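Local coordinates for universal stress protein (Burkholderia pseudomallei, PDB 4WNY) that belongs to the universal stress protein A family and probably takes part in the bacterial response to stress, its precise role being undefined, at residues Asp74-Ala77 against Arg78-Arg82; Glu67-Arg70 against Val71-Ala75. All blocks are in the same frame, centred on the assembly; numbering follows the deposited sequence.

Both contacts lie on one helix, 57-82, which joins strand 36-43 to strand 89-92 of the five-stranded parallel sheet. Contact 2 (67-75) comes first along the chain and contact 1 (74-82) carries on to the last turns of the helix; they share Asp74 and Ala75, and their centres are about 10 Å apart. Together they illustrate how a single helix serves two surroundings. One flank, mostly apolar, rests on strands 36-43 and 8-13 and on helix 17-32, and charged side chains lie at its margins and on the outer side. Asp74 is paired forward with Arg78 in contact 1, whereas contact 2 involves arginines that turn back toward Glu66.

Contact 1 of 2, residues Asp74-Ala77 against Arg78-Arg82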
loop_
_atom_site.group_PDB
_atom_site.type_symbol
_atom_site.label_atom_id
_atom_site.label_comp_id
_atom_site.label_asym_id
_atom_site.label_seq_id
_atom_site.Cartn_x
_atom_site.Cartn_y
_atom_site.Cartn_z
ATOM N N ASP A 74 -4.539 15.037 -17.916
ATOM C CA ASP A 74 -3.515 14.078 -18.301
ATOM C C ASP A 74 -3.789 12.714 -17.682
ATOM O O ASP A 74 -3.595 11.683 -18.321
ATOM C CB ASP A 74 -2.130 14.570 -17.887
ATOM C CG ASP A 74 -1.059 13.520 -18.090
ATOM O OD1 ASP A 74 -0.564 13.385 -19.230
ATOM O OD2 ASP A 74 -0.707 12.832 -17.108
ATOM N N ALA A 75 -4.237 12.720 -16.430
ATOM C CA ALA A 75 -4.590 11.487 -15.740
ATOM C C ALA A 75 -5.753 10.801 -16.444
ATOM O O ALA A 75 -5.750 9.583 -16.623
ATOM C CB ALA A 75 -4.934 11.765 -14.287
ATOM N N GLN A 76 -6.742 11.593 -16.846
ATOM C CA GLN A 76 -7.893 11.083 -17.584
ATOM C C GLN A 76 -7.462 10.495 -18.924
ATOM O O GLN A 76 -7.965 9.454 -19.345
ATOM C CB GLN A 76 -8.929 12.191 -17.798
ATOM C CG GLN A 76 -10.130 11.777 -18.637
ATOM C CD GLN A 76 -10.894 10.616 -18.033
ATOM O OE1 GLN A 76 -10.729 9.467 -18.447
ATOM N NE2 GLN A 76 -11.741 10.909 -17.052
ATOM N N ALA A 77 -6.521 11.166 -19.585
ATOM C CA ALA A 77 -6.001 10.705 -20.868
ATOM C C ALA A 77 -5.290 9.361 -20.729
ATOM O O ALA A 77 -5.394 8.499 -21.604
ATOM C CB ALA A 77 -5.061 11.743 -21.461
ATOM N N ARG A 78 -4.565 9.190 -19.629
ATOM C CA ARG A 78 -3.881 7.932 -19.353
ATOM C C ARG A 78 -4.886 6.816 -19.082
ATOM O O ARG A 78 -4.721 5.691 -19.554
ATOM C CB ARG A 78 -2.935 8.079 -18.162
ATOM C CG ARG A 78 -1.798 9.067 -18.352
ATOM C CD ARG A 78 -0.770 8.892 -17.244
ATOM N NE ARG A 78 -0.090 10.138 -16.905
ATOM C CZ ARG A 78 0.933 10.220 -16.061
ATOM N NH1 ARG A 78 1.404 9.125 -15.478
ATOM N NH2 ARG A 78 1.491 11.396 -15.804
ATOM N N MET A 79 -5.926 7.137 -18.316
ATOM C CA MET A 79 -6.977 6.176 -17.993
ATOM C C MET A 79 -7.741 5.737 -19.241
ATOM O O MET A 79 -8.032 4.551 -19.415
ATOM C CB MET A 79 -7.948 6.772 -16.972
ATOM C CG MET A 79 -7.333 7.055 -15.611
ATOM S SD MET A 79 -8.401 8.072 -14.575
ATOM C CE MET A 79 -9.871 7.051 -14.512
ATOM N N THR A 80 -8.063 6.696 -20.101
ATOM C CA THR A 80 -8.797 6.421 -21.331
ATOM C C THR A 80 -8.040 5.451 -22.237
ATOM O O THR A 80 -8.617 4.486 -22.743
ATOM C CB THR A 80 -9.091 7.719 -22.104
ATOM O OG1 THR A 80 -9.955 8.551 -21.318
ATOM C CG2 THR A 80 -9.759 7.414 -23.439
ATOM N N ARG A 81 -6.749 5.705 -22.430
ATOM C CA ARG A 81 -5.903 4.834 -23.243
ATOM C C ARG A 81 -5.837 3.418 -22.675
ATOM O O ARG A 81 -5.943 2.438 -23.412
ATOM C CB ARG A 81 -4.489 5.417 -23.360
ATOM C CG ARG A 81 -3.441 4.424 -23.856
ATOM C CD ARG A 81 -2.066 5.064 -24.031
ATOM N NE ARG A 81 -2.025 6.012 -25.142
ATOM C CZ ARG A 81 -0.949 6.241 -25.892
ATOM N NH1 ARG A 81 0.179 5.584 -25.657
ATOM N NH2 ARG A 81 -1.002 7.124 -26.881
ATOM N N ARG A 82 -5.670 3.322 -21.359
ATOM C CA ARG A 82 -5.558 2.031 -20.688
ATOM C C ARG A 82 -6.919 1.361 -20.508
ATOM O O ARG A 82 -7.002 0.214 -20.071
ATOM C CB ARG A 82 -4.872 2.197 -19.331
#
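From Asp74 to Arg81 the backbone runs as regular alpha-helix, each carbonyl of Asp74-Ala77 accepting the amide four residues on, as in the 3.0 Å bond from Met79 N to Ala75 O. The charged pair one turn apart is Asp74 and Arg78. Arg78 places NE 2.8 Å and NH2 2.9 Å from Asp74 OD2, so two donors grip one oxygen of a salt bridge. OD2 lies near the guanidinium plane, at the edge formed by NE and NH2, and is met on its syn side, yet the carboxylate plane stands 79° from that of the guanidinium. A bend at chi3 of Arg78 helps turn the guanidinium to OD2. This i to i+4 ion pair also bridges two helices of the Rossmann-like alpha/beta fold of universal stress proteins, a parallel sheet with helices packed against it, since Arg78 NH1 forms a salt bridge with Asp24 and NH2 a hydrogen bond with Ser20, both of helix 17-32. With the carboxylates of Asp74 and Asp24 on the same group and Ser20 as a third partner, its rotation is probably restricted and its charge offset. On another flank, Gln76 O takes two bonds from Thr80, from N and from OG1, the latter at 2.9 Å, arriving from opposite faces of the carbonyl plane. Gln76 bends at chi2 (59°), which brings OE1 to 3.1 Å from Thr80 OG1. Met79 CG comes within 3.1 Å of Ala75 O, and the Met79 side chain packs on Leu27, Leu37 and Pro39 as the helix lies against the sheet.

Contact 2 of 2, residues Glu67-Arg70 against Val71-Ala75; sequences EGRR and VLDDA
Val71 opens the second half of this helical segment by donating its N to Glu67 O, and its CG2 methyl, anti to the carbonyl carbon, settles 3.2 Å from the same oxygen. Leu72 follows with a bond from its N to Gly68 O at 2.8 Å, close to straight with an N-H...O angle of 163°. Its CB and CG also come near that oxygen, so isobutyl carbons crowd the carbonyl of a residue that has no side chain of its own. At Asp73 the backbone bond to Arg69 O is more bent. Asp73 CG lies beside its backbone N (chi1 -79°), which sends OD2 back along the helix to 3.6 Å from Arg69 CG. Arg69 NH1 is 3.6 Å from Asp73 OD2 too, a long salt bridge in which the oxygen sits well out of the guanidinium plane and no N-H points at it. Being long and out of plane, the attraction is electrostatic and probably modest; Arg69 NE has its stronger partner in Glu66, which Arg70 NH2 also reaches. Asp74 N closes the turn on Arg70 O at 3.1 Å. Within the fold, Glu67, Val71 and Leu72 lean on Tyr41 of strand 36-43, Val71 and Ala75 reach Leu13 of strand 8-13, and Ala75 also touches Pro39, so this side of helix 57-82 packs on strands 36-43 and 8-13.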
loop_
_atom_site.group_PDB
_atom_site.type_symbol
_atom_site.label_atom_id
_atom_site.label_comp_id
_atom_site.label_asym_id
_atom_site.label_seq_id
_atom_site.Cartn_x
_atom_site.Cartn_y
_atom_site.Cartn_z
ATOM N N GLU A 67 -3.746 24.419 -12.704
ATOM C CA GLU A 67 -2.732 23.376 -12.752
ATOM C C GLU A 67 -3.381 22.018 -12.529
ATOM O O GLU A 67 -3.009 21.029 -13.160
ATOM C CB GLU A 67 -1.648 23.624 -11.706
ATOM C CG GLU A 67 -0.402 22.791 -11.917
ATOM C CD GLU A 67 0.316 23.150 -13.201
ATOM O OE1 GLU A 67 0.938 24.232 -13.246
ATOM O OE2 GLU A 67 0.259 22.353 -14.162
ATOM N N GLY A 68 -4.358 21.985 -11.629
ATOM C CA GLY A 68 -5.110 20.777 -11.354
ATOM C C GLY A 68 -5.839 20.282 -12.586
ATOM O O GLY A 68 -5.854 19.084 -12.860
ATOM N N ARG A 69 -6.436 21.208 -13.331
ATOM C CA ARG A 69 -7.132 20.865 -14.566
ATOM C C ARG A 69 -6.205 20.135 -15.531
ATOM O O ARG A 69 -6.552 19.081 -16.061
ATOM C CB ARG A 69 -7.700 22.117 -15.239
ATOM C CG ARG A 69 -8.330 21.846 -16.598
ATOM C CD ARG A 69 -8.959 23.096 -17.191
ATOM N NE ARG A 69 -8.019 23.865 -18.003
ATOM C CZ ARG A 69 -7.811 23.655 -19.299
ATOM N NH1 ARG A 69 -8.472 22.694 -19.931
ATOM N NH2 ARG A 69 -6.941 24.402 -19.965
ATOM N N ARG A 70 -5.023 20.704 -15.742
ATOM C CA ARG A 70 -4.030 20.132 -16.644
ATOM C C ARG A 70 -3.568 18.756 -16.169
ATOM O O ARG A 70 -3.449 17.825 -16.964
ATOM C CB ARG A 70 -2.828 21.071 -16.769
ATOM C CG ARG A 70 -3.197 22.514 -17.076
ATOM C CD ARG A 70 -3.703 22.672 -18.499
ATOM N NE ARG A 70 -4.279 23.995 -18.733
ATOM C CZ ARG A 70 -3.571 25.089 -18.998
ATOM N NH1 ARG A 70 -2.247 25.030 -19.057
ATOM N NH2 ARG A 70 -4.189 26.244 -19.199
ATOM N N VAL A 71 -3.312 18.639 -14.869
ATOM C CA VAL A 71 -2.850 17.386 -14.279
ATOM C C VAL A 71 -3.921 16.300 -14.345
ATOM O O VAL A 71 -3.634 15.152 -14.692
ATOM C CB VAL A 71 -2.418 17.587 -12.808
ATOM C CG1 VAL A 71 -2.213 16.246 -12.110
ATOM C CG2 VAL A 71 -1.154 18.431 -12.740
ATOM N N LEU A 72 -5.155 16.670 -14.015
ATOM C CA LEU A 72 -6.265 15.722 -14.022
ATOM C C LEU A 72 -6.677 15.341 -15.438
ATOM O O LEU A 72 -7.182 14.241 -15.667
ATOM C CB LEU A 72 -7.468 16.294 -13.268
ATOM C CG LEU A 72 -7.275 16.489 -11.762
ATOM C CD1 LEU A 72 -8.533 17.061 -11.124
ATOM C CD2 LEU A 72 -6.873 15.179 -11.099
ATOM N N ASP A 73 -6.469 16.250 -16.387
ATOM C CA ASP A 73 -6.770 15.960 -17.785
ATOM C C ASP A 73 -5.796 14.926 -18.331
ATOM O O ASP A 73 -6.174 14.052 -19.110
ATOM C CB ASP A 73 -6.721 17.229 -18.636
ATOM C CG ASP A 73 -7.973 18.074 -18.498
ATOM O OD1 ASP A 73 -8.953 17.589 -17.894
ATOM O OD2 ASP A 73 -7.978 19.218 -18.998
ATOM N N ASP A 74 -4.539 15.037 -17.916
ATOM C CA ASP A 74 -3.515 14.078 -18.301
ATOM C C ASP A 74 -3.789 12.714 -17.682
ATOM O O ASP A 74 -3.595 11.683 -18.321
ATOM C CB ASP A 74 -2.130 14.570 -17.887
ATOM C CG ASP A 74 -1.059 13.520 -18.090
ATOM O OD1 ASP A 74 -0.564 13.385 -19.230
ATOM O OD2 ASP A 74 -0.707 12.832 -17.108
ATOM N N ALA A 75 -4.237 12.720 -16.430
ATOM C CA ALA A 75 -4.590 11.487 -15.740
ATOM C C ALA A 75 -5.753 10.801 -16.444
ATOM O O ALA A 75 -5.750 9.583 -16.623
ATOM C CB ALA A 75 -4.934 11.765 -14.287
#